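Local coordinates for protein dihydropteroate synthase (Burkholderia cenocepacia, PDB 2Y5S) that probably catalyses the condensation of para-aminobenzoate with 6-hydroxymethyl-7,8-dihydropterin diphosphate to form 7,8-dihydropteroate, a step in folate biosynthesis, at residues L63-E68 and L100-Y105; V77-E82 and K106-R111. All coordinates share one frame; numbering follows the deposited sequence. Where two conformers were deposited one is given.

Interaction 1: L63-E68 and L100-Y105; sequences LDIGGE and LSIDTY. With 78H (7,8-dihydropteroate), chain P.
Asp-64 and Ser-101 pair side by side on neighbouring parallel strands of the TIM barrel. The two strands belong to the beta-alpha-beta unit of strand 62-66, helix 79-93 and strand 100-103. Ser-101 OG donates to Asp-64 OD1 at 2.6 Å, approaching from above the carboxylate plane. Both groups stand anti to their own backbone N (chi1 167° for Ser-101), on the same face of the sheet. The backbone bonds run alternately: Ser-101 N to Leu-63 O, Ile-65 N to Ser-101 O at 2.8 Å, and Asp-103 N to Ile-65 O. On the other face, the CD1 methyls of Ile-65 and Ile-102 lie 4.2 Å apart, and both side chains pack against Val-90 of helix 79-93.

At the C-terminal strand ends Asp-103 reaches the bound 7,8-dihydropteroate. Its OD1 and OD2 both accept weak bonds from N8, each at 3.4 Å. Asp-64 OD2 lies 4.2 Å from Asp-103 OD2. Thr-70 holds Asp-103 OD2, while Arg-270 (salt bridge) and Asn-122 (hydrogen bond) hold Asp-64 OD2. Water 1 links Gly-67 N to Asp-103 O. Beyond the strands, Glu-68 meets Tyr-105 at about a right angle, its OE2 at the ring edge near the ring plane, while Glu-68 OE1 pairs with Lys-106. Tyr-105 OH donates to the syn side of Glu-68 OE2 at 2.8 Å.

Interaction 2: V77-E82 and K106-R111; sequences VPLDEE and KPAVMR
Lys-106 stretches across to Glu-82 and ends in a salt bridge. It occupies the N-cap position of helix 107-115, and its CB points toward the other segment. CG lies 3.9 Å from Glu-82 OE1. CD touches Leu-79 CD1 at 4.2 Å and lies nearer to Glu-82 OE1. CE passes the backbone of Val-77, 3.5 Å from its carbonyl O. The chain is extended through chi3, then bends at chi4 (54°), which turns NZ to Glu-82. There NZ donates to Glu-82 OE1 at 2.7 Å, and the oxygen accepts through its syn lone pair. NZ also forms a salt bridge with Glu-68 OE1, so one ammonium group serves two carboxylates. This shared positive charge probably offsets the repulsion between them. The other oxygen, Glu-82 OE2, takes a bond from water 2 at 2.7 Å and is also hydrogen-bonded to Thr-104 OG1.

Apolar groups pack alongside the ion pair. Val-109 CG2 touches Leu-79 CD1 at 3.6 Å and also lies against Glu-82 CD. The Glu-82 and Val-109 side chains cross at about a right angle. Ala-108 CB meets Leu-79 CD2 at 3.8 Å, towards the exposed side. The contact thus joins the first turns of helices 79-93 and 107-115, two neighbouring outer helices of the barrel. On the far side of helix 107-115, Met-110 packs on strand 120-123 and helix 132-136.

Interaction 1 is fully buried and lies in the barrel sheet and the loops at its C-terminal end. Interaction 2 is partly exposed and joins the starts of two helices outside the sheet. The elements alternate along the chain: helix 79-93 connects the two strands of interaction 1, and helix 107-115 follows the second strand. Interaction 1 combines backbone strand bonds with buried side-chain hydrogen bonds; a side-chain salt bridge with methyl packing makes the second. Their centres are 11 Å apart, and they touch directly. The salt bridge from Glu-68 to Lys-106 joins them, as does the bond between Thr-104 and Glu-82. Water 2 is common to both. Only interaction 1 reaches the bound 7,8-dihydropteroate.

Interaction 1: L63-E68 and L100-Y105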
loop_
_atom_site.group_PDB
_atom_site.type_symbol
_atom_site.label_atom_id
_atom_site.label_comp_id
_atom_site.label_asym_id
_atom_site.label_seq_id
_atom_site.Cartn_x
_atom_site.Cartn_y
_atom_site.Cartn_z
ATOM N N LEU B 63 -10.117 18.211 -6.285
ATOM C CA LEU B 63 -10.640 18.506 -4.959
ATOM C C LEU B 63 -12.130 18.215 -4.921
ATOM O O LEU B 63 -12.856 18.622 -5.825
ATOM C CB LEU B 63 -10.400 19.972 -4.585
ATOM C CG LEU B 63 -8.933 20.381 -4.521
ATOM C CD1 LEU B 63 -8.816 21.915 -4.385
ATOM C CD2 LEU B 63 -8.243 19.635 -3.377
ATOM N N ASP B 64 -12.577 17.531 -3.869
ATOM C CA ASP B 64 -13.990 17.196 -3.714
ATOM C C ASP B 64 -14.553 18.060 -2.593
ATOM O O ASP B 64 -14.136 17.952 -1.434
ATOM C CB ASP B 64 -14.181 15.694 -3.435
ATOM C CG ASP B 64 -15.644 15.214 -3.636
ATOM O OD1 ASP B 64 -16.339 15.682 -4.562
ATOM O OD2 ASP B 64 -16.103 14.345 -2.865
ATOM N N ILE B 65 -15.453 18.959 -2.972
ATOM C CA ILE B 65 -16.040 19.926 -2.067
ATOM C C ILE B 65 -17.396 19.391 -1.632
ATOM O O ILE B 65 -18.251 19.125 -2.469
ATOM C CB ILE B 65 -16.285 21.288 -2.764
ATOM C CG1 ILE B 65 -14.986 21.905 -3.299
ATOM C CG2 ILE B 65 -16.965 22.254 -1.799
ATOM C CD1 ILE B 65 -15.235 23.042 -4.294
ATOM N N GLY B 66 -17.591 19.231 -0.329
ATOM C CA GLY B 66 -18.869 18.775 0.198
ATOM C C GLY B 66 -19.302 19.625 1.367
ATOM O O GLY B 66 -18.553 19.758 2.335
ATOM N N GLY B 67 -20.508 20.196 1.274
ATOM C CA GLY B 67 -21.093 21.009 2.343
ATOM C C GLY B 67 -21.961 20.220 3.312
ATOM O O GLY B 67 -22.552 20.791 4.228
ATOM N N GLU B 68 -22.041 18.904 3.113
ATOM C CA GLU B 68 -22.868 18.032 3.950
ATOM C C GLU B 68 -22.033 16.902 4.540
ATOM O O GLU B 68 -20.847 16.762 4.234
ATOM C CB GLU B 68 -24.004 17.447 3.101
ATOM C CG GLU B 68 -25.079 16.678 3.886
ATOM C CD GLU B 68 -26.357 16.467 3.101
ATOM O OE1 GLU B 68 -26.566 17.167 2.085
ATOM O OE2 GLU B 68 -27.156 15.595 3.503
ATOM N N LEU B 100 -12.581 20.731 -9.808
ATOM C CA LEU B 100 -13.433 20.913 -8.652
ATOM C C LEU B 100 -14.632 19.970 -8.745
ATOM O O LEU B 100 -15.504 20.139 -9.598
ATOM C CB LEU B 100 -13.909 22.372 -8.553
ATOM C CG LEU B 100 -12.813 23.444 -8.456
ATOM C CD1 LEU B 100 -13.401 24.845 -8.252
ATOM C CD2 LEU B 100 -11.807 23.117 -7.350
ATOM N N SER B 101 -14.658 18.980 -7.857
ATOM C CA SER B 101 -15.743 18.030 -7.773
ATOM C C SER B 101 -16.678 18.472 -6.651
ATOM O O SER B 101 -16.218 18.992 -5.620
ATOM C CB SER B 101 -15.206 16.629 -7.497
ATOM O OG SER B 101 -16.242 15.752 -7.120
ATOM N N ILE B 102 -17.978 18.267 -6.852
ATOM C CA ILE B 102 -18.970 18.643 -5.860
ATOM C C ILE B 102 -19.664 17.390 -5.322
ATOM O O ILE B 102 -20.304 16.673 -6.077
ATOM C CB ILE B 102 -20.048 19.571 -6.441
ATOM C CG1 ILE B 102 -19.418 20.737 -7.207
ATOM C CG2 ILE B 102 -20.940 20.060 -5.328
ATOM C CD1 ILE B 102 -18.638 21.714 -6.319
ATOM N N ASP B 103 -19.524 17.156 -4.017
ATOM C CA ASP B 103 -20.127 16.009 -3.338
ATOM C C ASP B 103 -21.538 16.391 -2.903
ATOM O O ASP B 103 -21.761 16.922 -1.796
ATOM C CB ASP B 103 -19.260 15.592 -2.146
ATOM C CG ASP B 103 -19.823 14.386 -1.361
ATOM O OD1 ASP B 103 -20.683 13.623 -1.859
ATOM O OD2 ASP B 103 -19.347 14.190 -0.231
ATOM N N THR B 104 -22.484 16.166 -3.808
ATOM C CA THR B 104 -23.878 16.466 -3.541
ATOM C C THR B 104 -24.825 15.598 -4.348
ATOM O O THR B 104 -24.524 15.199 -5.471
ATOM C CB THR B 104 -24.234 17.928 -3.868
ATOM O OG1 THR B 104 -25.550 18.209 -3.364
ATOM C CG2 THR B 104 -24.169 18.171 -5.380
ATOM N N TYR B 105 -25.978 15.330 -3.740
ATOM C CA TYR B 105 -27.092 14.653 -4.394
ATOM C C TYR B 105 -28.296 15.582 -4.604
ATOM O O TYR B 105 -29.318 15.147 -5.144
ATOM C CB TYR B 105 -27.522 13.443 -3.565
ATOM C CG TYR B 105 -27.926 13.763 -2.141
ATOM C CD1 TYR B 105 -29.229 14.140 -1.834
ATOM C CD2 TYR B 105 -27.008 13.683 -1.108
ATOM C CE1 TYR B 105 -29.603 14.429 -0.539
ATOM C CE2 TYR B 105 -27.375 13.977 0.197
ATOM C CZ TYR B 105 -28.675 14.347 0.466
ATOM O OH TYR B 105 -29.056 14.639 1.748
HETATM O O4 78H P . -17.053 6.549 -1.541
HETATM C C4 78H P . -17.494 7.617 -1.967
HETATM C C5 78H P . -17.976 8.623 -1.103
HETATM N N3 78H P . -17.543 7.842 -3.352
HETATM C C9 78H P . -18.484 9.806 -1.686
HETATM N N5 78H P . -17.907 8.481 0.246
HETATM C C2 78H P . -18.093 9.053 -3.872
HETATM N N8 78H P . -18.967 10.835 -0.889
HETATM N N1 78H P . -18.528 9.995 -3.021
HETATM C C6 78H P . -18.405 9.429 1.065
HETATM N N2 78H P . -18.180 9.253 -5.197
HETATM C C7 78H P . -19.163 10.657 0.554
HETATM C C10 78H P . -18.260 9.298 2.555
HETATM N N11 78H P . -19.336 8.462 3.100
HETATM C C15 78H P . -19.020 7.470 3.921
HETATM C C16 78H P . -19.521 6.188 3.715
HETATM C C17 78H P . -18.152 7.735 4.981
HETATM C C18 78H P . -19.170 5.169 4.581
HETATM C C19 78H P . -17.799 6.711 5.851
HETATM C C20 78H P . -18.313 5.431 5.652
HETATM C C21 78H P . -17.899 4.293 6.590
HETATM O O22 78H P . -18.146 3.150 6.197
HETATM O O23 78H P . -17.229 4.550 7.614
HETATM O O HOH W 1 -22.256 19.373 -0.722
HETATM O O HOH W 2 -25.809 17.031 -0.700
HETATM O O HOH W 3 -21.286 16.714 0.900
#

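Interaction 2: V77-E82 and K106-R111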
loop_
_atom_site.group_PDB
_atom_site.type_symbol
_atom_site.label_atom_id
_atom_site.label_comp_id
_atom_site.label_asym_id
_atom_site.label_seq_id
_atom_site.Cartn_x
_atom_site.Cartn_y
_atom_site.Cartn_z
ATOM N N VAL B 77 -28.298 18.310 5.752
ATOM C CA VAL B 77 -28.145 19.769 5.810
ATOM C C VAL B 77 -29.165 20.527 4.934
ATOM O O VAL B 77 -29.346 20.172 3.763
ATOM C CB VAL B 77 -26.719 20.179 5.374
ATOM C CG1 VAL B 77 -26.608 21.693 5.225
ATOM C CG2 VAL B 77 -25.689 19.653 6.374
ATOM N N PRO B 78 -29.813 21.581 5.491
ATOM C CA PRO B 78 -30.729 22.475 4.756
ATOM C C PRO B 78 -30.108 23.127 3.522
ATOM O O PRO B 78 -28.903 23.382 3.505
ATOM C CB PRO B 78 -31.061 23.558 5.785
ATOM C CG PRO B 78 -30.890 22.908 7.086
ATOM C CD PRO B 78 -29.762 21.934 6.921
ATOM N N LEU B 79 -30.937 23.427 2.524
ATOM C CA LEU B 79 -30.445 23.837 1.208
ATOM C C LEU B 79 -29.673 25.159 1.216
ATOM O O LEU B 79 -28.625 25.263 0.571
ATOM C CB LEU B 79 -31.596 23.907 0.195
ATOM C CG LEU B 79 -31.230 24.257 -1.255
ATOM C CD1 LEU B 79 -30.181 23.298 -1.820
ATOM C CD2 LEU B 79 -32.475 24.266 -2.126
ATOM N N ASP B 80 -30.189 26.161 1.926
ATOM C CA ASP B 80 -29.538 27.474 1.985
ATOM C C ASP B 80 -28.128 27.383 2.566
ATOM O O ASP B 80 -27.200 28.025 2.070
ATOM C CB ASP B 80 -30.364 28.465 2.812
ATOM C CG ASP B 80 -31.588 28.975 2.070
ATOM O OD1 ASP B 80 -31.653 28.810 0.828
ATOM O OD2 ASP B 80 -32.478 29.551 2.733
ATOM N N GLU B 81 -27.976 26.589 3.621
ATOM C CA GLU B 81 -26.680 26.421 4.270
ATOM C C GLU B 81 -25.702 25.621 3.404
ATOM O O GLU B 81 -24.528 25.980 3.329
ATOM C CB GLU B 81 -26.840 25.799 5.664
ATOM C CG GLU B 81 -27.190 26.836 6.746
ATOM C CD GLU B 81 -28.202 26.341 7.781
ATOM O OE1 GLU B 81 -28.491 25.124 7.824
ATOM O OE2 GLU B 81 -28.710 27.180 8.559
ATOM N N GLU B 82 -26.174 24.565 2.739
ATOM C CA GLU B 82 -25.311 23.801 1.827
ATOM C C GLU B 82 -24.815 24.702 0.691
ATOM O O GLU B 82 -23.634 24.675 0.351
ATOM C CB GLU B 82 -26.012 22.547 1.272
ATOM C CG GLU B 82 -25.054 21.594 0.529
ATOM C CD GLU B 82 -25.714 20.311 0.034
ATOM O OE1 GLU B 82 -26.847 20.011 0.470
ATOM O OE2 GLU B 82 -25.092 19.597 -0.788
ATOM N N LYS B 106 -28.181 16.845 -4.188
ATOM C CA LYS B 106 -29.276 17.800 -4.315
ATOM C C LYS B 106 -29.213 18.501 -5.659
ATOM O O LYS B 106 -28.258 19.222 -5.931
ATOM C CB LYS B 106 -29.221 18.827 -3.185
ATOM C CG LYS B 106 -29.390 18.225 -1.811
ATOM C CD LYS B 106 -29.784 19.286 -0.800
ATOM C CE LYS B 106 -29.891 18.723 0.617
ATOM N NZ LYS B 106 -28.648 18.035 1.013
ATOM N N PRO B 107 -30.228 18.290 -6.522
ATOM C CA PRO B 107 -30.256 18.991 -7.805
ATOM C C PRO B 107 -30.037 20.515 -7.742
ATOM O O PRO B 107 -29.323 21.049 -8.588
ATOM C CB PRO B 107 -31.638 18.647 -8.351
ATOM C CG PRO B 107 -31.921 17.282 -7.782
ATOM C CD PRO B 107 -31.358 17.340 -6.399
ATOM N N ALA B 108 -30.591 21.206 -6.752
ATOM C CA ALA B 108 -30.382 22.658 -6.646
ATOM C C ALA B 108 -28.911 23.013 -6.398
ATOM O O ALA B 108 -28.424 24.057 -6.844
ATOM C CB ALA B 108 -31.264 23.264 -5.550
ATOM N N VAL B 109 -28.199 22.151 -5.687
ATOM C CA VAL B 109 -26.795 22.389 -5.424
ATOM C C VAL B 109 -26.035 22.117 -6.719
ATOM O O VAL B 109 -25.091 22.829 -7.059
ATOM C CB VAL B 109 -26.288 21.530 -4.252
ATOM C CG1 VAL B 109 -24.799 21.737 -4.030
ATOM C CG2 VAL B 109 -27.067 21.877 -2.971
ATOM N N MET B 110 -26.454 21.071 -7.437
ATOM C CA MET B 110 -25.840 20.730 -8.708
ATOM C C MET B 110 -25.946 21.900 -9.677
ATOM O O MET B 110 -24.942 22.299 -10.261
ATOM C CB MET B 110 -26.490 19.496 -9.322
ATOM C CG MET B 110 -26.332 18.239 -8.514
ATOM S SD MET B 110 -27.055 16.815 -9.318
ATOM C CE MET B 110 -26.884 15.608 -7.978
ATOM N N ARG B 111 -27.154 22.462 -9.811
ATOM C CA ARG B 111 -27.388 23.592 -10.710
ATOM C C ARG B 111 -26.534 24.798 -10.318
ATOM O O ARG B 111 -25.831 25.358 -11.164
ATOM C CB ARG B 111 -28.881 23.973 -10.758
ATOM C CG ARG B 111 -29.796 22.842 -11.266
ATOM C CD ARG B 111 -31.236 23.308 -11.581
ATOM N NE ARG B 111 -31.360 23.784 -12.956
ATOM C CZ ARG B 111 -31.974 23.132 -13.941
ATOM N NH1 ARG B 111 -32.562 21.960 -13.722
ATOM N NH2 ARG B 111 -32.014 23.668 -15.154
HETATM O O HOH W 2 -25.809 17.031 -0.700
#